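Local structure of trichothecene 3-O-acetyltransferase (Gibberella zeae, 2RKV) at residues Val76-Val81 / Asp131-Val136; Phe268-Ala273 / Ala285-Cys290; Asp435-Lys438 / Glu442-Lys445. The protein transfers an acetyl group from acetyl-CoA to the 3-hydroxyl of trichothecene mycotoxins, as a member of the BAHD acyltransferase superfamily. All blocks are in the same frame, centred on the assembly; numbering follows the deposited sequence.

Contact 1 stands apart from the other two: it joins two loops on the far side of the chain's centre, and its centre is about 39 Å from that of contact 2 and 44 Å from that of contact 3. Contacts 2 and 3 are neighbours, 15 Å between centres, and meet at helix 261-277, which supplies Trp270 to contact 2 and whose Phe268, Ile269 and Ser272 pack against Trp443 of contact 3. Contact 2 is fully buried and combines a straight hydrogen bond with aromatic packing. Contact 3 is partly buried, a leucine over an indole with a more exposed threonine beside it. Contact 1, also partly buried, rests on one phenylalanine and two prolines.

Contact 1: Val76-Val81 / Asp131-Val136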
loop_
_atom_site.group_PDB
_atom_site.type_symbol
_atom_site.label_atom_id
_atom_site.label_comp_id
_atom_site.label_asym_id
_atom_site.label_seq_id
_atom_site.Cartn_x
_atom_site.Cartn_y
_atom_site.Cartn_z
ATOM N N VAL A 76 -11.942 -9.428 -16.382
ATOM C CA VAL A 76 -12.937 -10.215 -17.111
ATOM C C VAL A 76 -13.759 -11.038 -16.111
ATOM O O VAL A 76 -13.370 -11.179 -14.961
ATOM C CB VAL A 76 -12.266 -11.130 -18.182
ATOM C CG1 VAL A 76 -11.575 -10.285 -19.236
ATOM C CG2 VAL A 76 -11.266 -12.099 -17.540
ATOM N N PRO A 77 -14.918 -11.562 -16.536
ATOM C CA PRO A 77 -15.733 -12.312 -15.577
ATOM C C PRO A 77 -15.002 -13.489 -14.910
ATOM O O PRO A 77 -14.063 -14.060 -15.478
ATOM C CB PRO A 77 -16.920 -12.791 -16.420
ATOM C CG PRO A 77 -17.013 -11.785 -17.538
ATOM C CD PRO A 77 -15.566 -11.465 -17.858
ATOM N N PHE A 78 -15.428 -13.808 -13.694
ATOM C CA PHE A 78 -14.826 -14.890 -12.915
ATOM C C PHE A 78 -15.936 -15.635 -12.182
ATOM O O PHE A 78 -16.370 -16.691 -12.643
ATOM C CB PHE A 78 -13.763 -14.339 -11.960
ATOM C CG PHE A 78 -13.088 -15.389 -11.110
ATOM C CD1 PHE A 78 -12.946 -15.193 -9.741
ATOM C CD2 PHE A 78 -12.597 -16.563 -11.679
ATOM C CE1 PHE A 78 -12.319 -16.149 -8.939
ATOM C CE2 PHE A 78 -11.968 -17.536 -10.882
ATOM C CZ PHE A 78 -11.827 -17.323 -9.515
ATOM N N GLU A 79 -16.415 -15.083 -11.070
ATOM C CA GLU A 79 -17.526 -15.683 -10.329
ATOM C C GLU A 79 -18.637 -14.653 -10.084
ATOM O O GLU A 79 -18.440 -13.464 -10.349
ATOM C CB GLU A 79 -17.013 -16.352 -9.042
ATOM C CG GLU A 79 -16.136 -17.563 -9.367
ATOM C CD GLU A 79 -15.568 -18.282 -8.154
ATOM O OE1 GLU A 79 -15.659 -17.773 -7.021
ATOM O OE2 GLU A 79 -15.011 -19.381 -8.358
ATOM N N ASP A 80 -19.797 -15.107 -9.600
ATOM C CA ASP A 80 -20.962 -14.230 -9.419
ATOM C C ASP A 80 -20.712 -13.092 -8.431
ATOM O O ASP A 80 -21.166 -11.964 -8.635
ATOM C CB ASP A 80 -22.186 -15.044 -8.968
ATOM C CG ASP A 80 -22.753 -15.917 -10.076
ATOM O OD1 ASP A 80 -22.403 -15.714 -11.258
ATOM O OD2 ASP A 80 -23.563 -16.810 -9.754
ATOM N N VAL A 81 -19.992 -13.408 -7.357
ATOM C CA VAL A 81 -19.652 -12.443 -6.320
ATOM C C VAL A 81 -18.166 -12.569 -5.969
ATOM O O VAL A 81 -17.550 -13.607 -6.252
ATOM C CB VAL A 81 -20.520 -12.652 -5.047
ATOM C CG1 VAL A 81 -22.000 -12.412 -5.359
ATOM C CG2 VAL A 81 -20.295 -14.047 -4.449
ATOM N N ASP A 131 -1.149 -19.411 -14.469
ATOM C CA ASP A 131 -2.366 -20.045 -14.982
ATOM C C ASP A 131 -3.482 -20.097 -13.943
ATOM O O ASP A 131 -4.639 -20.368 -14.279
ATOM N N ASP A 132 -3.126 -19.844 -12.685
ATOM C CA ASP A 132 -4.093 -19.810 -11.595
ATOM C C ASP A 132 -4.852 -18.486 -11.646
ATOM O O ASP A 132 -4.271 -17.462 -11.999
ATOM C CB ASP A 132 -3.380 -19.970 -10.251
ATOM C CG ASP A 132 -2.690 -21.321 -10.113
ATOM O OD1 ASP A 132 -3.324 -22.347 -10.449
ATOM O OD2 ASP A 132 -1.523 -21.353 -9.661
ATOM N N PRO A 133 -6.152 -18.505 -11.296
ATOM C CA PRO A 133 -6.956 -17.282 -11.370
ATOM C C PRO A 133 -6.409 -16.179 -10.468
ATOM O O PRO A 133 -5.831 -16.467 -9.412
ATOM C CB PRO A 133 -8.333 -17.734 -10.871
ATOM C CG PRO A 133 -8.353 -19.209 -11.100
ATOM C CD PRO A 133 -6.952 -19.651 -10.826
ATOM N N LYS A 134 -6.581 -14.935 -10.905
ATOM C CA LYS A 134 -6.211 -13.774 -10.109
ATOM C C LYS A 134 -7.461 -12.924 -9.863
ATOM O O LYS A 134 -7.706 -11.964 -10.587
ATOM C CB LYS A 134 -5.144 -12.932 -10.824
ATOM C CG LYS A 134 -3.803 -13.625 -11.033
ATOM C CD LYS A 134 -2.896 -12.753 -11.894
ATOM N N PRO A 135 -8.255 -13.280 -8.837
ATOM C CA PRO A 135 -9.462 -12.504 -8.544
ATOM C C PRO A 135 -9.127 -11.033 -8.274
ATOM O O PRO A 135 -8.080 -10.726 -7.692
ATOM C CB PRO A 135 -10.003 -13.163 -7.273
ATOM C CG PRO A 135 -9.439 -14.587 -7.326
ATOM C CD PRO A 135 -8.071 -14.401 -7.891
ATOM N N VAL A 136 -10.006 -10.139 -8.707
ATOM C CA VAL A 136 -9.807 -8.710 -8.509
ATOM C C VAL A 136 -9.716 -8.384 -7.013
ATOM O O VAL A 136 -8.818 -7.650 -6.579
ATOM C CB VAL A 136 -10.936 -7.895 -9.182
ATOM C CG1 VAL A 136 -10.935 -6.447 -8.694
ATOM C CG2 VAL A 136 -10.770 -7.943 -10.684
#
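A fully extended first torsion (chi1 180°) sends the ring of Phe78 out from its loop and up against Pro133 and Pro135 of the facing segment. This is loop-to-loop packing in the N-terminal half of a BAHD-type acyltransferase: residues 76-81 lead from strand 72-76 to strand 83-88, and residues 131-136 run into strand 137-144. The two prolines, one residue apart, divide the far end of the phenyl ring between them. Phe78 CE2 meets Pro133 CB at 3.6 Å, and Phe78 CZ lies 3.8 Å from Pro133 CB, with the two side chains crossing at about a right angle. On the other side of CZ, Phe78 CE1 touches Pro135 CG at 3.7 Å. Both prolines come in obliquely, neither squarely over the ring nor in its plane. One face of the phenyl ring is covered from within its own loop by the methylene CG of Glu79, whose carboxylate extends on to a salt bridge with Arg83.

Strand 59-63 ties the two loops together. Val76 bonds to Gln59 through the backbone, Lys134 does the same with Val60, and the side chains of Phe78 and Pro133 both touch Gln59, whose NE2 bonds to Pro77 O. The prolines are held by their carbonyls as well, Pro133 O by Arg119 NH2 and Pro135 O by Tyr20 OH. The apolar seam across the two loops is thus framed by polar bonds on the backbone. At the Pro135 end of that seam, Pro135 CB is the next atom to approach Phe78 CE1, at 4.1 Å.

Contact 2: Phe268-Ala273 / Ala285-Cys290; sequences FIWKSA and APTEFC
Helix 268-273 runs nearly antiparallel to strand 286-290, with their axes 10.4 Å apart at closest approach and 154° between their directions, and the backbones come nearest at Trp270 and Phe289. The gap is filled largely by the indole of Trp270. Its chi1 of -166° turns CG away from the backbone N and carries the ring system off the helix and across the strand. There the indole is held both at its edge and over one face. At the edge, Trp270 NE1 donates to Thr287 OG1 over 3.0 Å in an almost perfectly straight bond, 177° at the hydrogen, with the oxygen lying in the indole plane. Thr287 OG1 is in turn hydrogen-bonded to the carbonyl oxygen of Thr373, so the hydroxyl relays the buried indole N-H to the backbone just before strand 375-379. Thr287 CG2 sits 3.7 Å from Trp270 NE1, adding a methyl contact beside the bond.

Over the face, Phe289 CB stands 3.5 Å from the centroid of the six-membered ring of Trp270, almost on its normal, a clear CH-pi contact. The phenyl group then turns toward the five-membered ring and presents its edge, Phe289 CD1 touching Trp270 CG at 3.5 Å. The two ring planes are inclined obliquely. Edge bond and face contact together should keep the indole from turning about its own bonds.

Strand 286-294 belongs to the seven-stranded sheet, between strands 310-318 and 375-379, and farther along it come Arg291, Ala292, Val293 and Asp294 of the coenzyme A pocket. Around the indole close Ile322 of helix 319-324, Thr330 and Arg333 of helix 327-335 and His315 of strand 310-318, while Leu334 packs on Phe289.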
loop_
_atom_site.group_PDB
_atom_site.type_symbol
_atom_site.label_atom_id
_atom_site.label_comp_id
_atom_site.label_asym_id
_atom_site.label_seq_id
_atom_site.Cartn_x
_atom_site.Cartn_y
_atom_site.Cartn_z
ATOM N N PHE A 268 12.174 11.590 8.798
ATOM C CA PHE A 268 12.709 11.092 10.061
ATOM C C PHE A 268 13.134 9.631 9.919
ATOM O O PHE A 268 14.161 9.206 10.456
ATOM C CB PHE A 268 11.656 11.260 11.167
ATOM C CG PHE A 268 12.100 10.778 12.515
ATOM C CD1 PHE A 268 13.039 11.496 13.255
ATOM C CD2 PHE A 268 11.564 9.607 13.058
ATOM C CE1 PHE A 268 13.444 11.045 14.518
ATOM C CE2 PHE A 268 11.959 9.150 14.317
ATOM C CZ PHE A 268 12.908 9.869 15.045
ATOM N N ILE A 269 12.346 8.866 9.175
ATOM C CA ILE A 269 12.671 7.460 8.937
ATOM C C ILE A 269 13.912 7.305 8.052
ATOM O O ILE A 269 14.794 6.490 8.359
ATOM C CB ILE A 269 11.444 6.682 8.388
ATOM C CG1 ILE A 269 10.399 6.536 9.501
ATOM C CG2 ILE A 269 11.858 5.309 7.889
ATOM C CD1 ILE A 269 9.018 6.084 9.006
ATOM N N TRP A 270 13.990 8.094 6.976
ATOM C CA TRP A 270 15.151 8.062 6.081
ATOM C C TRP A 270 16.412 8.424 6.862
ATOM O O TRP A 270 17.443 7.748 6.747
ATOM C CB TRP A 270 14.958 9.024 4.906
ATOM C CG TRP A 270 15.925 8.841 3.758
ATOM C CD1 TRP A 270 16.796 7.797 3.549
ATOM C CD2 TRP A 270 16.067 9.711 2.631
ATOM N NE1 TRP A 270 17.479 7.983 2.361
ATOM C CE2 TRP A 270 17.052 9.150 1.782
ATOM C CE3 TRP A 270 15.460 10.922 2.257
ATOM C CZ2 TRP A 270 17.445 9.762 0.577
ATOM C CZ3 TRP A 270 15.849 11.526 1.064
ATOM C CH2 TRP A 270 16.835 10.946 0.240
ATOM N N LYS A 271 16.304 9.463 7.685
ATOM C CA LYS A 271 17.430 9.925 8.504
ATOM C C LYS A 271 17.849 8.867 9.530
ATOM O O LYS A 271 19.047 8.569 9.674
ATOM C CB LYS A 271 17.062 11.238 9.189
ATOM C CG LYS A 271 18.179 11.846 10.045
ATOM C CD LYS A 271 17.760 13.196 10.622
ATOM C CE LYS A 271 17.281 14.191 9.547
ATOM N NZ LYS A 271 18.228 14.427 8.411
ATOM N N SER A 272 16.865 8.284 10.221
ATOM C CA SER A 272 17.124 7.266 11.248
ATOM C C SER A 272 17.703 5.972 10.665
ATOM O O SER A 272 18.652 5.412 11.224
ATOM C CB SER A 272 15.873 6.965 12.073
ATOM O OG SER A 272 15.398 8.120 12.744
ATOM N N ALA A 273 17.131 5.493 9.554
ATOM C CA ALA A 273 17.708 4.345 8.845
ATOM C C ALA A 273 19.141 4.639 8.415
ATOM O O ALA A 273 20.022 3.802 8.590
ATOM C CB ALA A 273 16.852 3.931 7.632
ATOM N N ALA A 285 28.218 6.118 0.901
ATOM C CA ALA A 285 27.321 5.194 0.205
ATOM C C ALA A 285 26.072 5.932 -0.282
ATOM O O ALA A 285 25.440 6.651 0.503
ATOM C CB ALA A 285 26.933 4.048 1.113
ATOM N N PRO A 286 25.726 5.775 -1.574
ATOM C CA PRO A 286 24.487 6.371 -2.088
ATOM C C PRO A 286 23.266 5.809 -1.371
ATOM O O PRO A 286 23.281 4.655 -0.922
ATOM C CB PRO A 286 24.476 5.957 -3.564
ATOM C CG PRO A 286 25.934 5.665 -3.882
ATOM C CD PRO A 286 26.470 5.064 -2.630
ATOM N N THR A 287 22.240 6.644 -1.238
ATOM C CA THR A 287 20.953 6.211 -0.698
ATOM C C THR A 287 19.830 6.843 -1.503
ATOM O O THR A 287 19.858 8.044 -1.801
ATOM C CB THR A 287 20.790 6.500 0.823
ATOM O OG1 THR A 287 19.487 6.076 1.262
ATOM C CG2 THR A 287 20.968 7.977 1.161
ATOM N N GLU A 288 18.847 6.019 -1.867
ATOM C CA GLU A 288 17.690 6.505 -2.609
ATOM C C GLU A 288 16.412 6.267 -1.814
ATOM O O GLU A 288 16.166 5.157 -1.355
ATOM C CB GLU A 288 17.591 5.824 -3.970
ATOM C CG GLU A 288 16.510 6.427 -4.874
ATOM C CD GLU A 288 16.427 5.732 -6.214
ATOM O OE1 GLU A 288 16.280 4.491 -6.229
ATOM O OE2 GLU A 288 16.492 6.423 -7.253
ATOM N N PHE A 289 15.633 7.327 -1.626
ATOM C CA PHE A 289 14.287 7.207 -1.049
ATOM C C PHE A 289 13.306 7.116 -2.215
ATOM O O PHE A 289 13.317 7.978 -3.106
ATOM C CB PHE A 289 13.956 8.437 -0.194
ATOM C CG PHE A 289 12.774 8.255 0.731
ATOM C CD1 PHE A 289 12.971 7.966 2.072
ATOM C CD2 PHE A 289 11.458 8.397 0.262
ATOM C CE1 PHE A 289 11.884 7.821 2.954
ATOM C CE2 PHE A 289 10.360 8.238 1.140
ATOM C CZ PHE A 289 10.577 7.950 2.477
ATOM N N CYS A 290 12.466 6.074 -2.210
ATOM C CA CYS A 290 11.434 5.911 -3.229
ATOM C C CYS A 290 10.099 6.057 -2.509
ATOM O O CYS A 290 9.784 5.245 -1.632
ATOM C CB CYS A 290 11.516 4.517 -3.862
ATOM S SG CYS A 290 13.147 4.083 -4.565
#

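Contact 3: Asp435-Lys438 / Glu442-Lys445; sequences DRLK and EWTK. Residue 445 of segment 442-445 comes from a tag, linker or insertion.
Leu437 lies over one face of the Trp443 indole, and this pair carries the contact between two short helices, 431-439 and 441-444, that follow each other near the end of the chain. Leu437 CG sits 3.5 Å from the centroid of the five-membered ring of Trp443, close to its normal, in a CH-pi contact. The two methyls spread from there over the bicyclic system: Leu437 CD1 meets Trp443 CD2 at 3.6 Å, and Leu437 CD2 meets Trp443 CE2 at 3.7 Å before passing on to the six-membered ring. The backbone joins in from the same side, since Leu437 O stands above the ring plane on the leucine's face, 3.1 Å from Trp443 CD1. One residue on, the methyl CG2 of Thr444 packs against Lys438 O at 3.2 Å, nearer the surface.

Both large side chains leave their helices with an extended first torsion (chi1 -166° for Leu437, 171° for Trp443), which lets the branched tip and the flat ring overlap. A hydrogen bond from Trp443 N to Asp440 OD1, between the segments, helps set the second helix. Farther out, the indole makes an edge-to-face contact with Phe234 and rests on Ile269 and Ser272 of helix 261-277, while Leu427 of strand 423-430 touches both Leu437 and Trp443. Lys438 makes a cation-pi contact with Tyr449.

Across the two segments the grip is mainly dispersive: aliphatic carbons lie on an aromatic face, and Lys438 O packs on the Thr444 methyl. The contact between them is therefore largely apolar and only weakly directional.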
loop_
_atom_site.group_PDB
_atom_site.type_symbol
_atom_site.label_atom_id
_atom_site.label_comp_id
_atom_site.label_asym_id
_atom_site.label_seq_id
_atom_site.Cartn_x
_atom_site.Cartn_y
_atom_site.Cartn_z
ATOM N N ASP A 435 17.783 -4.041 14.915
ATOM C CA ASP A 435 18.247 -4.089 16.305
ATOM C C ASP A 435 18.827 -2.750 16.748
ATOM O O ASP A 435 18.519 -2.269 17.842
ATOM C CB ASP A 435 19.278 -5.207 16.511
ATOM C CG ASP A 435 18.684 -6.598 16.360
ATOM O OD1 ASP A 435 17.463 -6.772 16.581
ATOM O OD2 ASP A 435 19.449 -7.522 16.014
ATOM N N ARG A 436 19.650 -2.149 15.890
ATOM C CA ARG A 436 20.257 -0.848 16.184
ATOM C C ARG A 436 19.202 0.255 16.248
ATOM O O ARG A 436 19.273 1.147 17.099
ATOM C CB ARG A 436 21.327 -0.495 15.154
ATOM C CG ARG A 436 22.593 -1.335 15.291
ATOM C CD ARG A 436 23.651 -0.931 14.284
ATOM N NE ARG A 436 24.918 -1.606 14.570
ATOM C CZ ARG A 436 25.555 -2.430 13.741
ATOM N NH1 ARG A 436 25.079 -2.687 12.529
ATOM N NH2 ARG A 436 26.697 -2.990 14.124
ATOM N N LEU A 437 18.224 0.189 15.344
ATOM C CA LEU A 437 17.148 1.173 15.320
ATOM C C LEU A 437 16.374 1.150 16.630
ATOM O O LEU A 437 16.124 2.192 17.223
ATOM C CB LEU A 437 16.207 0.935 14.132
ATOM C CG LEU A 437 15.237 2.069 13.790
ATOM C CD1 LEU A 437 15.979 3.315 13.329
ATOM C CD2 LEU A 437 14.255 1.597 12.726
ATOM N N LYS A 438 16.024 -0.051 17.085
ATOM C CA LYS A 438 15.228 -0.228 18.291
ATOM C C LYS A 438 15.940 0.280 19.544
ATOM O O LYS A 438 15.294 0.627 20.529
ATOM C CB LYS A 438 14.838 -1.702 18.460
ATOM C CG LYS A 438 13.780 -2.173 17.462
ATOM C CD LYS A 438 13.668 -3.694 17.407
ATOM C CE LYS A 438 13.233 -4.276 18.743
ATOM N NZ LYS A 438 13.145 -5.760 18.686
ATOM N N GLU A 442 17.667 8.519 19.513
ATOM C CA GLU A 442 17.060 9.569 18.688
ATOM C C GLU A 442 15.775 9.043 18.022
ATOM O O GLU A 442 14.813 9.790 17.828
ATOM C CB GLU A 442 18.051 10.113 17.656
ATOM C CG GLU A 442 19.164 10.985 18.285
ATOM C CD GLU A 442 20.225 11.424 17.284
ATOM O OE1 GLU A 442 20.181 12.593 16.843
ATOM O OE2 GLU A 442 21.103 10.606 16.937
ATOM N N TRP A 443 15.775 7.751 17.707
ATOM C CA TRP A 443 14.605 7.062 17.155
ATOM C C TRP A 443 13.537 6.821 18.220
ATOM O O TRP A 443 12.382 7.203 18.044
ATOM C CB TRP A 443 15.045 5.746 16.500
ATOM C CG TRP A 443 13.923 4.819 16.069
ATOM C CD1 TRP A 443 13.478 3.706 16.737
ATOM C CD2 TRP A 443 13.127 4.915 14.874
ATOM N NE1 TRP A 443 12.459 3.106 16.032
ATOM C CE2 TRP A 443 12.222 3.825 14.887
ATOM C CE3 TRP A 443 13.091 5.814 13.799
ATOM C CZ2 TRP A 443 11.286 3.611 13.861
ATOM C CZ3 TRP A 443 12.154 5.599 12.769
ATOM C CH2 TRP A 443 11.269 4.504 12.814
ATOM N N THR A 444 13.924 6.200 19.333
ATOM C CA THR A 444 12.967 5.845 20.389
ATOM C C THR A 444 12.364 7.050 21.114
ATOM O O THR A 444 11.346 6.921 21.794
ATOM C CB THR A 444 13.558 4.845 21.411
ATOM O OG1 THR A 444 14.672 5.446 22.087
ATOM C CG2 THR A 444 14.009 3.567 20.713
ATOM N N LYS A 445 12.990 8.219 20.966
ATOM C CA LYS A 445 12.412 9.462 21.466
ATOM C C LYS A 445 11.001 9.663 20.885
ATOM O O LYS A 445 10.118 10.193 21.555
ATOM C CB LYS A 445 13.321 10.645 21.107
ATOM C CG LYS A 445 12.809 12.020 21.523
ATOM C CD LYS A 445 13.814 13.089 21.101
ATOM C CE LYS A 445 13.332 14.492 21.408
ATOM N NZ LYS A 445 14.270 15.496 20.808
#